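Local coordinates for protein BolA (Coxiella burnetii, PDB 3TR3) that is of unknown function but belongs to the BolA/IbaG family and is probably stress-induced, at residues H8-K11 and Q12-T16. Sequence-based numbering, arbitrary orientation.
Sequences HDIK and QWIET
Helix 7-17, the first helix of this BolA-family α/β fold, is held here by four successive i to i+4 pairings between residues 8-11 and 12-15. Its backbone bonds run from the amides of Gln12, Trp13, Ile14 and Glu15 to the carbonyls of His8, Asp9, Ile10 and Lys11, and Trp13 N to Asp9 O is the shortest at 2.9 Å. Beyond these bonds, the side chains of the four pairs also meet. Asp9 lies alongside Trp13 with its carboxylate nearly parallel to the indole, the planes 6° apart, and Asp9 CB sits over the six-membered ring, 3.6 Å from Trp13 CH2. Trp13 CG, anti to its carbonyl carbon, directs the indole back along the preceding turn, so that Asp9 O lies over one face. The ring also stacks with His61, while Asp9 OD2 accepts from Thr6 N, as the N3 side chain of a capping box does, and from Asn2 ND2, probably part of a cloning leader. On the buried side Ile10 and Ile14 point the same way, with Ile10 CG2 3.8 Å from Ile14 CD1; Val23 of strand 22-28 and Leu58, from the loop between two helices, pack against Ile14. The opposite charges of Lys11 and Glu15 form a loose salt bridge, NZ lying 3.3 Å from OE2 of Glu15 and 3.5 Å from its OE1, both weak as hydrogen bonds. Glu15 OE2 is held more firmly by Val23 N. Near the second subunit, His8 ND1 makes a weak hydrogen bond to Glu27 of that chain. With CG anti to the backbone N (chi1 -170°), the His8 imidazole presents a face to Gln12, whose CG lies 4.0 Å from the ring centroid, 18° off the normal.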
ATOM      1  N   HIS B   8      -0.298  -8.408  -2.972  1.00 34.18           N
ATOM      2  CA  HIS B   8      -1.737  -8.187  -2.751  1.00 36.23           C
ATOM      3  C   HIS B   8      -2.301  -9.250  -1.764  1.00 36.82           C
ATOM      4  O   HIS B   8      -3.255  -8.995  -1.052  1.00 36.61           O
ATOM      5  CB  HIS B   8      -2.491  -8.228  -4.093  1.00 35.40           C
ATOM      6  CG  HIS B   8      -3.918  -7.773  -4.017  1.00 45.10           C
ATOM      7  ND1 HIS B   8      -4.280  -6.489  -3.656  1.00 51.42           N
ATOM      8  CD2 HIS B   8      -5.081  -8.431  -4.269  1.00 45.95           C
ATOM      9  CE1 HIS B   8      -5.597  -6.370  -3.695  1.00 51.98           C
ATOM     10  NE2 HIS B   8      -6.105  -7.537  -4.065  1.00 50.09           N
ATOM     11  N   ASP B   9      -1.722 -10.450  -1.780  1.00 35.21           N
ATOM     12  CA  ASP B   9      -1.983 -11.444  -0.762  1.00 39.03           C
ATOM     13  C   ASP B   9      -1.635 -10.897   0.639  1.00 38.72           C
ATOM     14  O   ASP B   9      -2.459 -10.931   1.536  1.00 40.99           O
ATOM     15  CB  ASP B   9      -1.168 -12.708  -1.015  1.00 37.66           C
ATOM     16  CG  ASP B   9      -1.662 -13.499  -2.208  1.00 44.00           C
ATOM     17  OD1 ASP B   9      -2.869 -13.452  -2.534  1.00 42.32           O
ATOM     18  OD2 ASP B   9      -0.813 -14.174  -2.828  1.00 49.62           O
ATOM     19  N   ILE B  10      -0.403 -10.430   0.810  1.00 37.85           N
ATOM     20  CA  ILE B  10       0.083  -9.996   2.097  1.00 40.38           C
ATOM     21  C   ILE B  10      -0.919  -8.959   2.638  1.00 42.06           C
ATOM     22  O   ILE B  10      -1.300  -9.004   3.820  1.00 39.18           O
ATOM     23  CB  ILE B  10       1.489  -9.331   1.995  1.00 48.58           C
ATOM     24  CG1 ILE B  10       2.557 -10.292   1.445  1.00 43.64           C
ATOM     25  CG2 ILE B  10       1.918  -8.758   3.351  1.00 49.82           C
ATOM     26  CD1 ILE B  10       2.773 -11.534   2.239  1.00 38.65           C
ATOM     27  N   LYS B  11      -1.364  -8.058   1.753  1.00 31.87           N
ATOM     28  CA  LYS B  11      -2.229  -6.948   2.130  1.00 29.81           C
ATOM     29  C   LYS B  11      -3.643  -7.383   2.504  1.00 37.94           C
ATOM     30  O   LYS B  11      -4.189  -6.919   3.526  1.00 34.43           O
ATOM     31  CB  LYS B  11      -2.278  -5.885   1.022  1.00 28.79           C
ATOM     32  CG  LYS B  11      -3.529  -5.028   1.030  1.00 36.17           C
ATOM     33  CD  LYS B  11      -3.368  -3.826   0.094  1.00 43.54           C
ATOM     34  CE  LYS B  11      -4.722  -3.224  -0.270  1.00 51.00           C
ATOM     35  NZ  LYS B  11      -5.258  -2.305   0.756  1.00 54.97           N
ATOM     36  N   GLN B  12      -4.234  -8.253   1.677  1.00 35.19           N
ATOM     37  CA  GLN B  12      -5.547  -8.792   1.976  1.00 39.93           C
ATOM     38  C   GLN B  12      -5.601  -9.650   3.268  1.00 38.49           C
ATOM     39  O   GLN B  12      -6.533  -9.525   4.044  1.00 35.90           O
ATOM     40  CB  GLN B  12      -6.083  -9.575   0.776  1.00 47.09           C
ATOM     41  CG  GLN B  12      -6.413  -8.670  -0.417  1.00 57.92           C
ATOM     42  CD  GLN B  12      -7.142  -9.404  -1.551  1.00 66.74           C
ATOM     43  OE1 GLN B  12      -6.809 -10.553  -1.901  1.00 69.21           O
ATOM     44  NE2 GLN B  12      -8.146  -8.737  -2.133  1.00 67.09           N
ATOM     45  N   TRP B  13      -4.609 -10.522   3.464  1.00 39.15           N
ATOM     46  CA  TRP B  13      -4.570 -11.461   4.578  1.00 34.56           C
ATOM     47  C   TRP B  13      -4.449 -10.728   5.919  1.00 37.22           C
ATOM     48  O   TRP B  13      -5.152 -11.050   6.870  1.00 41.51           O
ATOM     49  CB  TRP B  13      -3.404 -12.442   4.426  1.00 30.04           C
ATOM     50  CG  TRP B  13      -3.515 -13.417   3.282  1.00 38.33           C
ATOM     51  CD1 TRP B  13      -4.657 -13.809   2.640  1.00 41.97           C
ATOM     52  CD2 TRP B  13      -2.432 -14.110   2.627  1.00 37.51           C
ATOM     53  NE1 TRP B  13      -4.357 -14.710   1.642  1.00 41.39           N
ATOM     54  CE2 TRP B  13      -3.003 -14.915   1.612  1.00 40.51           C
ATOM     55  CE3 TRP B  13      -1.039 -14.136   2.813  1.00 32.57           C
ATOM     56  CZ2 TRP B  13      -2.232 -15.733   0.773  1.00 41.09           C
ATOM     57  CZ3 TRP B  13      -0.271 -14.950   1.990  1.00 37.48           C
ATOM     58  CH2 TRP B  13      -0.873 -15.740   0.975  1.00 41.17           C
ATOM     59  N   ILE B  14      -3.570  -9.734   5.985  1.00 34.31           N
ATOM     60  CA  ILE B  14      -3.381  -8.978   7.211  1.00 35.22           C
ATOM     61  C   ILE B  14      -4.615  -8.144   7.529  1.00 37.26           C
ATOM     62  O   ILE B  14      -5.054  -8.110   8.663  1.00 42.15           O
ATOM     63  CB  ILE B  14      -2.158  -8.072   7.142  1.00 31.65           C
ATOM     64  CG1 ILE B  14      -0.879  -8.890   6.973  1.00 27.44           C
ATOM     65  CG2 ILE B  14      -2.089  -7.199   8.372  1.00 29.03           C
ATOM     66  CD1 ILE B  14       0.378  -7.975   6.706  1.00 23.89           C
ATOM     67  N   GLU B  15      -5.195  -7.486   6.531  1.00 33.44           N
ATOM     68  CA  GLU B  15      -6.427  -6.726   6.769  1.00 33.23           C
ATOM     69  C   GLU B  15      -7.648  -7.597   7.114  1.00 38.18           C
ATOM     70  O   GLU B  15      -8.578  -7.145   7.753  1.00 43.96           O
ATOM     71  CB  GLU B  15      -6.730  -5.787   5.601  1.00 29.00           C
ATOM     72  CG  GLU B  15      -5.637  -4.736   5.401  1.00 33.62           C
ATOM     73  CD  GLU B  15      -5.832  -3.900   4.144  1.00 39.54           C
ATOM     74  OE1 GLU B  15      -6.629  -4.307   3.266  1.00 44.55           O
ATOM     75  OE2 GLU B  15      -5.188  -2.833   4.044  1.00 37.13           O
ATOM     76  N   THR B  16      -7.630  -8.846   6.689  1.00 38.00           N
ATOM     77  CA  THR B  16      -8.692  -9.770   7.001  1.00 37.87           C
ATOM     78  C   THR B  16      -8.533 -10.243   8.437  1.00 41.35           C
ATOM     79  O   THR B  16      -9.478 -10.213   9.189  1.00 44.26           O
ATOM     80  CB  THR B  16      -8.687 -10.972   6.030  1.00 38.31           C
ATOM     81  OG1 THR B  16      -9.154 -10.532   4.751  1.00 46.22           O
ATOM     82  CG2 THR B  16      -9.594 -12.101   6.513  1.00 34.86           C
TER